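Local coordinates for protein indole-3-acetic acid-amido synthetase GH3.15 (Arabidopsis thaliana, PDB 6E1Q) that uses ATP to conjugate glutamine, and possibly cysteine, to the auxin precursor indole-3-butyric acid, and glutamine to the herbicide 2,4-DB, at residues 30-35 with 53-58; 232-237 with 273-278; 311-314 with 320-323; 495-500 with 576-581. All coordinates share one frame; numbering follows the deposited sequence.

The four contacts follow one another along the chain without interleaving. Contacts 1, 2 and 3 all belong to the N-terminal domain of the GH3 family, yet contact 1 lies across the chain's centre from the next two, its centre about 58 Å from that of contact 2. Contacts 2 and 3 have centres about 22 Å apart, and the centre of contact 4 is about 30 Å from that of contact 3. Contact 3 lies nearest the chemistry: the Leu312 side chain is about 10 Å from bound (2,4-dichlorophenoxy)acetic acid, and that of Leu321 about 10 Å from the side chains of the ATP-binding residues Thr302 and Tyr348. The others are structural packing.

Contact 1 of 4, residues 30-35 with 53-58; sequences SVLEAI and VDKQNF
Leu32 reaches from its helix with both methyl branches, one settling on the ring of Phe58 and the other on the aliphatic part of Lys55. Its CD1 stands 3.8 Å above the plane of the Phe58 ring and over the middle of it, a CH-pi contact only 11° off the ring normal. Leu32 CD2 meets the Lys55 chain crosswise, 3.7 Å from Lys55 CG. With CG anti to the backbone N (chi1 -176°), the leucine fork is held out from its helix, and a branched residue suits the place because it serves two partners at once. Lys55 fits because its methylenes are greasy while its ammonium reaches on, past Leu32: the chain bends at chi3 (-65°), and NZ makes a salt bridge with Asp29 of the same helix 24-38.

This is packing between two helices of the N-terminal part of the enzyme, 24-38 and 55-61, the second of which begins right at the contact. Asp54 is its N-cap, accepting from Asn57 N through OD2 at 2.7 Å, with the donor well above the carboxylate plane. Asn57 ND2 lies on the syn side of the other oxygen, OD1, though suspiciously near it.

Away from the leucine the contact is looser. The exposed Glu33 runs out extended and its side chain comes no closer than 5.1 Å to residues 53-58, while Val53, though directed at residues 30-35, keeps its side chain 4.8 Å from them and touches Leu36 and Ser37 of the same helix. The buried side continues beyond Phe58, which also touches Thr396 of strand 390-396.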
loop_
_atom_site.group_PDB
_atom_site.type_symbol
_atom_site.label_atom_id
_atom_site.label_comp_id
_atom_site.label_asym_id
_atom_site.label_seq_id
_atom_site.Cartn_x
_atom_site.Cartn_y
_atom_site.Cartn_z
ATOM N N SER A 30 21.436 16.747 13.037
ATOM C CA SER A 30 22.583 15.873 12.795
ATOM C C SER A 30 22.478 15.185 11.438
ATOM O O SER A 30 23.466 15.110 10.697
ATOM C CB SER A 30 22.683 14.827 13.898
ATOM O OG SER A 30 23.410 15.322 15.003
ATOM N N VAL A 31 21.289 14.666 11.111
ATOM C CA VAL A 31 21.061 14.007 9.823
ATOM C C VAL A 31 21.360 14.966 8.677
ATOM O O VAL A 31 22.096 14.636 7.738
ATOM C CB VAL A 31 19.614 13.477 9.741
ATOM C CG1 VAL A 31 19.269 13.059 8.308
ATOM C CG2 VAL A 31 19.394 12.331 10.720
ATOM N N LEU A 32 20.792 16.173 8.743
ATOM C CA LEU A 32 20.991 17.154 7.680
ATOM C C LEU A 32 22.473 17.475 7.493
ATOM O O LEU A 32 22.989 17.486 6.365
ATOM C CB LEU A 32 20.211 18.429 7.996
ATOM C CG LEU A 32 20.302 19.469 6.881
ATOM C CD1 LEU A 32 19.830 18.847 5.576
ATOM C CD2 LEU A 32 19.537 20.767 7.203
ATOM N N GLU A 33 23.175 17.743 8.594
ATOM C CA GLU A 33 24.598 18.031 8.482
ATOM C C GLU A 33 25.347 16.870 7.837
ATOM O O GLU A 33 26.242 17.083 7.015
ATOM C CB GLU A 33 25.194 18.348 9.854
ATOM C CG GLU A 33 26.698 18.557 9.800
ATOM C CD GLU A 33 27.278 18.986 11.128
ATOM O OE1 GLU A 33 26.898 20.067 11.626
ATOM O OE2 GLU A 33 28.111 18.237 11.677
ATOM N N ALA A 34 24.984 15.634 8.181
ATOM C CA ALA A 34 25.684 14.485 7.614
ATOM C C ALA A 34 25.430 14.373 6.116
ATOM O O ALA A 34 26.362 14.149 5.336
ATOM C CB ALA A 34 25.258 13.202 8.329
ATOM N N ILE A 35 24.177 14.547 5.693
ATOM C CA ILE A 35 23.854 14.429 4.273
ATOM C C ILE A 35 24.564 15.506 3.470
ATOM O O ILE A 35 25.185 15.223 2.436
ATOM C CB ILE A 35 22.335 14.502 4.055
ATOM C CG1 ILE A 35 21.676 13.217 4.547
ATOM C CG2 ILE A 35 22.027 14.742 2.558
ATOM C CD1 ILE A 35 20.144 13.291 4.562
ATOM N N VAL A 53 27.204 23.535 4.115
ATOM C CA VAL A 53 26.511 22.440 4.788
ATOM C C VAL A 53 25.538 22.927 5.847
ATOM O O VAL A 53 24.881 22.106 6.492
ATOM C CB VAL A 53 27.509 21.437 5.405
ATOM C CG1 VAL A 53 28.436 20.884 4.338
ATOM C CG2 VAL A 53 28.327 22.117 6.525
ATOM N N ASP A 54 25.426 24.234 6.047
ATOM C CA ASP A 54 24.572 24.788 7.085
ATOM C C ASP A 54 23.110 24.729 6.660
ATOM O O ASP A 54 22.783 24.686 5.471
ATOM C CB ASP A 54 24.964 26.232 7.370
ATOM C CG ASP A 54 24.655 27.144 6.202
ATOM O OD1 ASP A 54 25.432 27.139 5.225
ATOM O OD2 ASP A 54 23.625 27.849 6.252
ATOM N N LYS A 55 22.222 24.758 7.658
ATOM C CA LYS A 55 20.802 24.568 7.374
ATOM C C LYS A 55 20.221 25.743 6.596
ATOM O O LYS A 55 19.390 25.549 5.697
ATOM C CB LYS A 55 20.019 24.356 8.669
ATOM C CG LYS A 55 18.532 24.144 8.414
ATOM C CD LYS A 55 17.719 24.021 9.687
ATOM C CE LYS A 55 18.095 22.780 10.475
ATOM N NZ LYS A 55 16.995 22.414 11.409
ATOM N N GLN A 56 20.647 26.964 6.915
ATOM C CA GLN A 56 20.015 28.135 6.315
ATOM C C GLN A 56 20.342 28.253 4.830
ATOM O O GLN A 56 19.474 28.613 4.026
ATOM C CB GLN A 56 20.418 29.401 7.071
ATOM C CG GLN A 56 19.276 30.404 7.221
ATOM C CD GLN A 56 17.915 29.733 7.431
ATOM O OE1 GLN A 56 17.761 28.845 8.275
ATOM N NE2 GLN A 56 16.926 30.152 6.646
ATOM N N ASN A 57 21.583 27.963 4.442
ATOM C CA ASN A 57 21.896 27.912 3.020
ATOM C C ASN A 57 21.133 26.789 2.327
ATOM O O ASN A 57 20.733 26.925 1.165
ATOM C CB ASN A 57 23.400 27.749 2.818
ATOM C CG ASN A 57 24.136 29.071 2.894
ATOM O OD1 ASN A 57 23.752 30.042 2.246
ATOM N ND2 ASN A 57 25.200 29.116 3.692
ATOM N N PHE A 58 20.924 25.672 3.027
ATOM C CA PHE A 58 20.105 24.592 2.494
ATOM C C PHE A 58 18.703 25.093 2.170
ATOM O O PHE A 58 18.223 24.942 1.042
ATOM C CB PHE A 58 20.087 23.443 3.510
ATOM C CG PHE A 58 19.149 22.311 3.168
ATOM C CD1 PHE A 58 19.571 21.255 2.379
ATOM C CD2 PHE A 58 17.872 22.267 3.707
ATOM C CE1 PHE A 58 18.725 20.206 2.092
ATOM C CE2 PHE A 58 17.021 21.217 3.421
ATOM C CZ PHE A 58 17.454 20.175 2.633
#

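Contact 2 of 4, residues 232-237 with 273-278; sequences DHWPEL and LIEQEC
The indole of Trp234 lies flat between Cys278 and its own chain neighbour Pro235, which occupy opposite faces. Cys278 CB is 3.3 Å from Trp234 CD2, a snug CH-pi approach displaced toward the rim of the ring system, while Cys278 SG sits obliquely, 4.4 Å from the centroid of the five-membered ring, as a sulfur-aromatic contact. On the other face Pro235 CG is 3.5 Å above the plane, over its centre. Glu275 comes instead to the edge, crossing at about a right angle with its CG 3.8 Å from Trp234 CZ3.

Two helices, 220-243 and 268-278, pack here, and the first is kinked at Pro235 and Glu236, whose N atoms make no bond to the turn before; proline has no amide hydrogen to give. Trp234 keeps CG between its backbone N and carbonyl carbon (chi1 69°), which turns the ring toward helix 268-278; a small cysteine suits the facing position because it lets so large a plate come close. Were Trp234 replaced by an alanine, Cys278 and Pro235 would probably face a gap, and Glu275 CG would lose its aromatic neighbour. The Glu275 carboxylate, salt-bridged to Arg242 through OE1, receives a water at OE2 (2.8 Å) that also donates to Pro235 O.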
loop_
_atom_site.group_PDB
_atom_site.type_symbol
_atom_site.label_atom_id
_atom_site.label_comp_id
_atom_site.label_asym_id
_atom_site.label_seq_id
_atom_site.Cartn_x
_atom_site.Cartn_y
_atom_site.Cartn_z
ATOM N N ASP A 232 -11.147 -21.163 -5.031
ATOM C CA ASP A 232 -11.186 -21.931 -6.268
ATOM C C ASP A 232 -10.380 -23.219 -6.193
ATOM O O ASP A 232 -10.690 -24.169 -6.919
ATOM C CB ASP A 232 -10.655 -21.097 -7.427
ATOM C CG ASP A 232 -11.630 -20.018 -7.863
ATOM O OD1 ASP A 232 -12.832 -20.115 -7.525
ATOM O OD2 ASP A 232 -11.174 -19.066 -8.530
ATOM N N HIS A 233 -9.343 -23.277 -5.350
ATOM C CA HIS A 233 -8.349 -24.340 -5.467
ATOM C C HIS A 233 -8.071 -25.107 -4.187
ATOM O O HIS A 233 -7.210 -25.996 -4.199
ATOM C CB HIS A 233 -7.030 -23.768 -6.012
ATOM C CG HIS A 233 -7.193 -23.086 -7.337
ATOM N ND1 HIS A 233 -7.529 -23.772 -8.489
ATOM C CD2 HIS A 233 -7.101 -21.781 -7.691
ATOM C CE1 HIS A 233 -7.621 -22.923 -9.496
ATOM N NE2 HIS A 233 -7.368 -21.707 -9.040
ATOM N N TRP A 234 -8.767 -24.807 -3.095
ATOM C CA TRP A 234 -8.474 -25.501 -1.848
ATOM C C TRP A 234 -8.549 -27.028 -1.948
ATOM O O TRP A 234 -7.693 -27.686 -1.334
ATOM C CB TRP A 234 -9.365 -24.964 -0.719
ATOM C CG TRP A 234 -10.838 -25.259 -0.780
ATOM C CD1 TRP A 234 -11.825 -24.411 -1.215
ATOM C CD2 TRP A 234 -11.506 -26.460 -0.342
ATOM N NE1 TRP A 234 -13.056 -25.018 -1.104
ATOM C CE2 TRP A 234 -12.892 -26.271 -0.564
ATOM C CE3 TRP A 234 -11.066 -27.674 0.216
ATOM C CZ2 TRP A 234 -13.838 -27.243 -0.250
ATOM C CZ3 TRP A 234 -12.010 -28.654 0.520
ATOM C CH2 TRP A 234 -13.385 -28.429 0.286
ATOM N N PRO A 235 -9.460 -27.653 -2.715
ATOM C CA PRO A 235 -9.469 -29.133 -2.702
ATOM C C PRO A 235 -8.223 -29.720 -3.312
ATOM O O PRO A 235 -7.703 -30.726 -2.802
ATOM C CB PRO A 235 -10.732 -29.507 -3.501
ATOM C CG PRO A 235 -11.576 -28.254 -3.444
ATOM C CD PRO A 235 -10.593 -27.126 -3.500
ATOM N N GLU A 236 -7.716 -29.110 -4.384
ATOM C CA GLU A 236 -6.482 -29.611 -4.976
ATOM C C GLU A 236 -5.292 -29.376 -4.053
ATOM O O GLU A 236 -4.436 -30.257 -3.901
ATOM C CB GLU A 236 -6.243 -28.950 -6.326
ATOM C CG GLU A 236 -5.022 -29.480 -7.023
ATOM C CD GLU A 236 -4.801 -28.844 -8.378
ATOM O OE1 GLU A 236 -3.819 -29.224 -9.043
ATOM O OE2 GLU A 236 -5.600 -27.965 -8.780
ATOM N N LEU A 237 -5.210 -28.193 -3.433
ATOM C CA LEU A 237 -4.157 -27.955 -2.445
ATOM C C LEU A 237 -4.168 -29.024 -1.358
ATOM O O LEU A 237 -3.114 -29.541 -0.962
ATOM C CB LEU A 237 -4.323 -26.569 -1.816
ATOM C CG LEU A 237 -3.988 -25.425 -2.768
ATOM C CD1 LEU A 237 -4.682 -24.155 -2.269
ATOM C CD2 LEU A 237 -2.466 -25.236 -2.834
ATOM N N LEU A 273 -8.061 -31.677 8.191
ATOM C CA LEU A 273 -8.291 -30.499 9.023
ATOM C C LEU A 273 -8.575 -29.270 8.172
ATOM O O LEU A 273 -9.482 -28.487 8.470
ATOM C CB LEU A 273 -7.081 -30.245 9.927
ATOM C CG LEU A 273 -6.844 -31.304 11.013
ATOM C CD1 LEU A 273 -5.569 -31.027 11.825
ATOM C CD2 LEU A 273 -8.065 -31.374 11.917
ATOM N N ILE A 274 -7.798 -29.083 7.111
ATOM C CA ILE A 274 -7.964 -27.915 6.263
ATOM C C ILE A 274 -9.240 -28.035 5.451
ATOM O O ILE A 274 -9.970 -27.051 5.267
ATOM C CB ILE A 274 -6.727 -27.741 5.366
ATOM C CG1 ILE A 274 -5.491 -27.524 6.236
ATOM C CG2 ILE A 274 -6.904 -26.555 4.437
ATOM C CD1 ILE A 274 -4.232 -27.391 5.442
ATOM N N GLU A 275 -9.524 -29.241 4.944
ATOM C CA GLU A 275 -10.778 -29.483 4.235
ATOM C C GLU A 275 -11.980 -29.188 5.130
ATOM O O GLU A 275 -12.974 -28.619 4.672
ATOM C CB GLU A 275 -10.816 -30.934 3.715
ATOM C CG GLU A 275 -9.968 -31.190 2.440
ATOM C CD GLU A 275 -9.507 -32.647 2.274
ATOM O OE1 GLU A 275 -9.783 -33.482 3.155
ATOM O OE2 GLU A 275 -8.852 -32.964 1.254
ATOM N N GLN A 276 -11.903 -29.552 6.417
ATOM C CA GLN A 276 -13.017 -29.273 7.323
ATOM C C GLN A 276 -13.312 -27.782 7.402
ATOM O O GLN A 276 -14.479 -27.378 7.482
ATOM C CB GLN A 276 -12.721 -29.804 8.722
ATOM C CG GLN A 276 -13.458 -31.063 9.099
ATOM C CD GLN A 276 -12.745 -31.821 10.203
ATOM O OE1 GLN A 276 -12.382 -31.242 11.231
ATOM N NE2 GLN A 276 -12.532 -33.120 9.995
ATOM N N GLU A 277 -12.266 -26.950 7.412
ATOM C CA GLU A 277 -12.472 -25.504 7.468
ATOM C C GLU A 277 -12.940 -24.952 6.136
ATOM O O GLU A 277 -13.793 -24.060 6.097
ATOM C CB GLU A 277 -11.185 -24.790 7.888
ATOM C CG GLU A 277 -10.693 -25.163 9.257
ATOM C CD GLU A 277 -11.756 -24.983 10.329
ATOM O OE1 GLU A 277 -11.660 -25.679 11.360
ATOM O OE2 GLU A 277 -12.673 -24.142 10.150
ATOM N N CYS A 278 -12.357 -25.421 5.033
ATOM C CA CYS A 278 -12.695 -24.833 3.741
ATOM C C CYS A 278 -14.062 -25.277 3.232
ATOM O O CYS A 278 -14.678 -24.560 2.437
ATOM C CB CYS A 278 -11.628 -25.176 2.703
ATOM S SG CYS A 278 -10.014 -24.425 2.950
HETATM O O HOH W 1 -9.391 -32.380 -1.402
#

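Contact 3 of 4, residues 311-314 with 320-323; sequences LLEF and PLTS
Glu313, which lays its aliphatic part on Leu321, uses its backbone O to accept a hydrogen bond from the hydroxyl of Ser316, one turn further along and close to the end of the helix. Across to residues 320-323 it offers carbon instead: Glu313 CG is 3.6 Å from Leu321 CD1, with the two side chains meeting at a slant. A glutamate suits this border, since its methylenes can pack against the leucine while the carboxylate continues past it from an exposed position.

The buried half is a meeting of two leucines that slide past each other in opposite directions. Leu312 CG lies 3.8 Å from Leu321 CD2, and Leu312 CD2 is 3.9 Å from both methyls of Leu321, with no polar bond across the contact. The Leu312 bond to CB already points at the strand, and with CG anti to the backbone N (chi1 -179°) CG and CD2 come up against Leu321. Leu321 answers with CG beside its own backbone N (chi1 -45°), spreading one methyl to Leu312 and the other between Leu312 and Glu313. With an alanine at Leu312, Leu321 would probably lose its apolar backing on this side and be freer to turn.

The pair joins helix 309-316 to strand 321-327, the second half of the beta-alpha-beta unit that begins with strand 297-298. Thr322 pairs through its backbone with Ile297 and Ser299 of that neighbouring strand region, while Leu312 also touches Ala220 and Phe223, so the same leucine meets helix 220-243 as well.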
loop_
_atom_site.group_PDB
_atom_site.type_symbol
_atom_site.label_atom_id
_atom_site.label_comp_id
_atom_site.label_asym_id
_atom_site.label_seq_id
_atom_site.Cartn_x
_atom_site.Cartn_y
_atom_site.Cartn_z
ATOM N N LEU A 311 -14.640 -5.864 4.821
ATOM C CA LEU A 311 -14.586 -7.197 4.239
ATOM C C LEU A 311 -13.422 -8.007 4.807
ATOM O O LEU A 311 -13.572 -9.202 5.100
ATOM C CB LEU A 311 -14.486 -7.098 2.721
ATOM C CG LEU A 311 -14.474 -8.458 2.027
ATOM C CD1 LEU A 311 -15.740 -9.255 2.332
ATOM C CD2 LEU A 311 -14.279 -8.265 0.529
ATOM N N LEU A 312 -12.261 -7.377 4.983
ATOM C CA LEU A 312 -11.129 -8.103 5.545
ATOM C C LEU A 312 -11.418 -8.520 6.983
ATOM O O LEU A 312 -11.036 -9.619 7.407
ATOM C CB LEU A 312 -9.862 -7.251 5.457
ATOM C CG LEU A 312 -8.553 -7.836 5.981
ATOM C CD1 LEU A 312 -8.275 -9.187 5.314
ATOM C CD2 LEU A 312 -7.388 -6.863 5.762
ATOM N N GLU A 313 -12.129 -7.676 7.741
ATOM C CA GLU A 313 -12.495 -8.067 9.100
ATOM C C GLU A 313 -13.445 -9.259 9.082
ATOM O O GLU A 313 -13.373 -10.129 9.951
ATOM C CB GLU A 313 -13.123 -6.886 9.850
ATOM C CG GLU A 313 -12.118 -5.763 10.150
ATOM C CD GLU A 313 -12.693 -4.627 11.001
ATOM O OE1 GLU A 313 -13.929 -4.445 11.015
ATOM O OE2 GLU A 313 -11.896 -3.895 11.637
ATOM N N PHE A 314 -14.347 -9.305 8.103
ATOM C CA PHE A 314 -15.226 -10.460 7.949
ATOM C C PHE A 314 -14.420 -11.751 7.796
ATOM O O PHE A 314 -14.729 -12.774 8.422
ATOM C CB PHE A 314 -16.139 -10.243 6.743
ATOM C CG PHE A 314 -16.947 -11.452 6.358
ATOM C CD1 PHE A 314 -18.047 -11.829 7.099
ATOM C CD2 PHE A 314 -16.595 -12.217 5.253
ATOM C CE1 PHE A 314 -18.801 -12.943 6.739
ATOM C CE2 PHE A 314 -17.335 -13.312 4.897
ATOM C CZ PHE A 314 -18.451 -13.673 5.647
ATOM N N PRO A 320 -6.554 -8.943 14.806
ATOM C CA PRO A 320 -6.472 -7.494 14.612
ATOM C C PRO A 320 -5.755 -7.172 13.309
ATOM O O PRO A 320 -4.757 -7.800 12.950
ATOM C CB PRO A 320 -5.694 -7.009 15.843
ATOM C CG PRO A 320 -4.965 -8.197 16.342
ATOM C CD PRO A 320 -5.788 -9.398 15.983
ATOM N N LEU A 321 -6.317 -6.225 12.568
ATOM C CA LEU A 321 -5.650 -5.714 11.378
ATOM C C LEU A 321 -4.665 -4.647 11.820
ATOM O O LEU A 321 -5.064 -3.649 12.436
ATOM C CB LEU A 321 -6.657 -5.140 10.388
ATOM C CG LEU A 321 -7.913 -5.967 10.121
ATOM C CD1 LEU A 321 -8.763 -5.254 9.091
ATOM C CD2 LEU A 321 -7.547 -7.375 9.655
ATOM N N THR A 322 -3.386 -4.859 11.538
ATOM C CA THR A 322 -2.372 -3.898 11.945
ATOM C C THR A 322 -1.736 -3.249 10.723
ATOM O O THR A 322 -1.630 -3.854 9.655
ATOM C CB THR A 322 -1.290 -4.552 12.821
ATOM O OG1 THR A 322 -0.645 -5.611 12.097
ATOM C CG2 THR A 322 -1.913 -5.118 14.085
ATOM N N SER A 323 -1.329 -1.993 10.889
ATOM C CA SER A 323 -0.576 -1.258 9.876
ATOM C C SER A 323 0.552 -0.572 10.641
ATOM O O SER A 323 0.344 0.450 11.308
ATOM C CB SER A 323 -1.463 -0.269 9.118
ATOM O OG SER A 323 -0.710 0.467 8.163
#

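Contact 4 of 4, residues 495-500 with 576-581; sequences PNRDVM and SEFLSR
Apolar and sulfur contacts join Met500 to Phe578, whose flat ring gives one face to the methionine. Met500 CB stands 3.4 Å above the plane of the Phe578 ring, over its centre, as a CH-pi contact 13° off the normal. Met500 CG is 3.7 Å from Phe578 CZ; the bend at chi2 then sets SD obliquely to the ring, a Met-aromatic contact. A flexible, unbranched methionine can follow a flat ring in this way.

A flat group also meets Phe578 at Arg497. Its guanidinium has Phe578 CD1 over the centre of one face, 3.3 Å from the plane, the two planes 36° apart. The chain bends at chi3 (-40°), which lays the group against the ring; arginine suits the place because its long chain carries a flat group there with N-H groups left at the edge for a carbonyl.

Weak polar bonds meet that edge. Arg497 NH1 and NH2 both donate weakly to Glu577 O, each at 3.3 Å, and the oxygen lies near the guanidinium plane, so one carbonyl takes two bent bonds. At the helix start Asn496 is the N-cap: Asn496 OD1 accepts from Val499 N at 2.8 Å.

Helix 497-510 thereby packs on strand 574-579, an outermost strand of the four-stranded sheet it forms with 529-533, 477-485 and 461-470. Met500 reaches on to Ile530 and Val532 of the adjoining strand, and Phe578 touches Cys504 further along the helix.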
loop_
_atom_site.group_PDB
_atom_site.type_symbol
_atom_site.label_atom_id
_atom_site.label_comp_id
_atom_site.label_asym_id
_atom_site.label_seq_id
_atom_site.Cartn_x
_atom_site.Cartn_y
_atom_site.Cartn_z
ATOM N N PRO A 495 -30.388 -4.607 -4.406
ATOM C CA PRO A 495 -30.832 -3.433 -3.645
ATOM C C PRO A 495 -32.064 -2.803 -4.274
ATOM O O PRO A 495 -32.196 -2.739 -5.499
ATOM C CB PRO A 495 -29.626 -2.487 -3.728
ATOM C CG PRO A 495 -29.035 -2.793 -5.060
ATOM C CD PRO A 495 -29.284 -4.271 -5.325
ATOM N N ASN A 496 -32.979 -2.331 -3.428
ATOM C CA ASN A 496 -34.142 -1.647 -3.971
ATOM C C ASN A 496 -33.730 -0.293 -4.558
ATOM O O ASN A 496 -32.682 0.270 -4.225
ATOM C CB ASN A 496 -35.251 -1.527 -2.914
ATOM C CG ASN A 496 -35.016 -0.401 -1.910
ATOM O OD1 ASN A 496 -34.979 0.781 -2.262
ATOM N ND2 ASN A 496 -34.917 -0.773 -0.632
ATOM N N ARG A 497 -34.561 0.217 -5.473
ATOM C CA ARG A 497 -34.156 1.396 -6.229
ATOM C C ARG A 497 -34.126 2.640 -5.349
ATOM O O ARG A 497 -33.259 3.503 -5.539
ATOM C CB ARG A 497 -35.070 1.592 -7.445
ATOM C CG ARG A 497 -35.123 3.023 -7.989
ATOM C CD ARG A 497 -35.454 3.078 -9.492
ATOM N NE ARG A 497 -34.785 2.022 -10.255
ATOM C CZ ARG A 497 -33.758 2.205 -11.090
ATOM N NH1 ARG A 497 -33.245 3.413 -11.285
ATOM N NH2 ARG A 497 -33.230 1.169 -11.731
ATOM N N ASP A 498 -35.021 2.728 -4.359
ATOM C CA ASP A 498 -35.056 3.894 -3.479
ATOM C C ASP A 498 -33.751 4.050 -2.708
ATOM O O ASP A 498 -33.177 5.143 -2.651
ATOM C CB ASP A 498 -36.233 3.810 -2.498
ATOM C CG ASP A 498 -37.591 4.027 -3.169
ATOM O OD1 ASP A 498 -37.774 5.026 -3.897
ATOM O OD2 ASP A 498 -38.494 3.208 -2.939
ATOM N N VAL A 499 -33.265 2.972 -2.096
ATOM C CA VAL A 499 -32.001 3.084 -1.378
ATOM C C VAL A 499 -30.850 3.402 -2.342
ATOM O O VAL A 499 -30.009 4.256 -2.042
ATOM C CB VAL A 499 -31.750 1.823 -0.527
ATOM C CG1 VAL A 499 -31.547 0.611 -1.393
ATOM C CG2 VAL A 499 -30.554 2.040 0.389
ATOM N N MET A 500 -30.806 2.768 -3.528
ATOM C CA MET A 500 -29.740 3.072 -4.494
ATOM C C MET A 500 -29.772 4.533 -4.908
ATOM O O MET A 500 -28.722 5.173 -5.028
ATOM C CB MET A 500 -29.840 2.170 -5.739
ATOM C CG MET A 500 -29.352 0.744 -5.515
ATOM S SD MET A 500 -27.802 0.726 -4.570
ATOM C CE MET A 500 -26.650 1.441 -5.756
ATOM N N SER A 576 -27.530 -2.819 -13.297
ATOM C CA SER A 576 -28.501 -1.777 -13.061
ATOM C C SER A 576 -27.780 -0.445 -12.985
ATOM O O SER A 576 -26.579 -0.377 -12.690
ATOM C CB SER A 576 -29.285 -2.053 -11.781
ATOM O OG SER A 576 -28.467 -2.665 -10.797
ATOM N N GLU A 577 -28.514 0.602 -13.321
ATOM C CA GLU A 577 -28.052 1.968 -13.231
ATOM C C GLU A 577 -29.037 2.732 -12.370
ATOM O O GLU A 577 -30.237 2.447 -12.380
ATOM C CB GLU A 577 -27.960 2.639 -14.600
ATOM C CG GLU A 577 -26.893 2.091 -15.493
ATOM C CD GLU A 577 -27.354 1.914 -16.913
ATOM O OE1 GLU A 577 -28.304 1.136 -17.137
ATOM O OE2 GLU A 577 -26.754 2.553 -17.805
ATOM N N PHE A 578 -28.521 3.705 -11.632
ATOM C CA PHE A 578 -29.346 4.539 -10.772
ATOM C C PHE A 578 -28.816 5.958 -10.847
ATOM O O PHE A 578 -27.605 6.170 -10.969
ATOM C CB PHE A 578 -29.336 4.029 -9.326
ATOM C CG PHE A 578 -29.726 2.582 -9.194
ATOM C CD1 PHE A 578 -31.055 2.220 -9.035
ATOM C CD2 PHE A 578 -28.769 1.585 -9.256
ATOM C CE1 PHE A 578 -31.416 0.887 -8.916
ATOM C CE2 PHE A 578 -29.117 0.258 -9.139
ATOM C CZ PHE A 578 -30.448 -0.095 -8.971
ATOM N N LEU A 579 -29.720 6.921 -10.790
ATOM C CA LEU A 579 -29.364 8.327 -10.799
ATOM C C LEU A 579 -29.820 8.972 -9.502
ATOM O O LEU A 579 -30.841 8.581 -8.921
ATOM C CB LEU A 579 -30.005 9.057 -11.979
ATOM C CG LEU A 579 -29.616 8.573 -13.371
ATOM C CD1 LEU A 579 -30.619 9.080 -14.418
ATOM C CD2 LEU A 579 -28.226 9.047 -13.688
ATOM N N SER A 580 -29.066 9.973 -9.056
ATOM C CA SER A 580 -29.533 10.788 -7.945
ATOM C C SER A 580 -30.827 11.483 -8.345
ATOM O O SER A 580 -30.942 12.008 -9.452
ATOM C CB SER A 580 -28.472 11.817 -7.556
ATOM O OG SER A 580 -28.978 12.756 -6.615
ATOM N N ARG A 581 -31.811 11.469 -7.452
ATOM C CA ARG A 581 -33.070 12.154 -7.714
ATOM C C ARG A 581 -33.181 13.470 -6.966
ATOM O O ARG A 581 -34.193 14.156 -7.093
ATOM C CB ARG A 581 -34.259 11.248 -7.364
ATOM C CG ARG A 581 -34.502 10.125 -8.365
ATOM C CD ARG A 581 -34.051 10.524 -9.767
ATOM N NE ARG A 581 -34.210 9.443 -10.737
ATOM C CZ ARG A 581 -33.878 9.537 -12.023
ATOM N NH1 ARG A 581 -33.366 10.666 -12.495
ATOM N NH2 ARG A 581 -34.059 8.505 -12.837
HETATM O O HOH W 2 -32.602 5.757 -10.882
#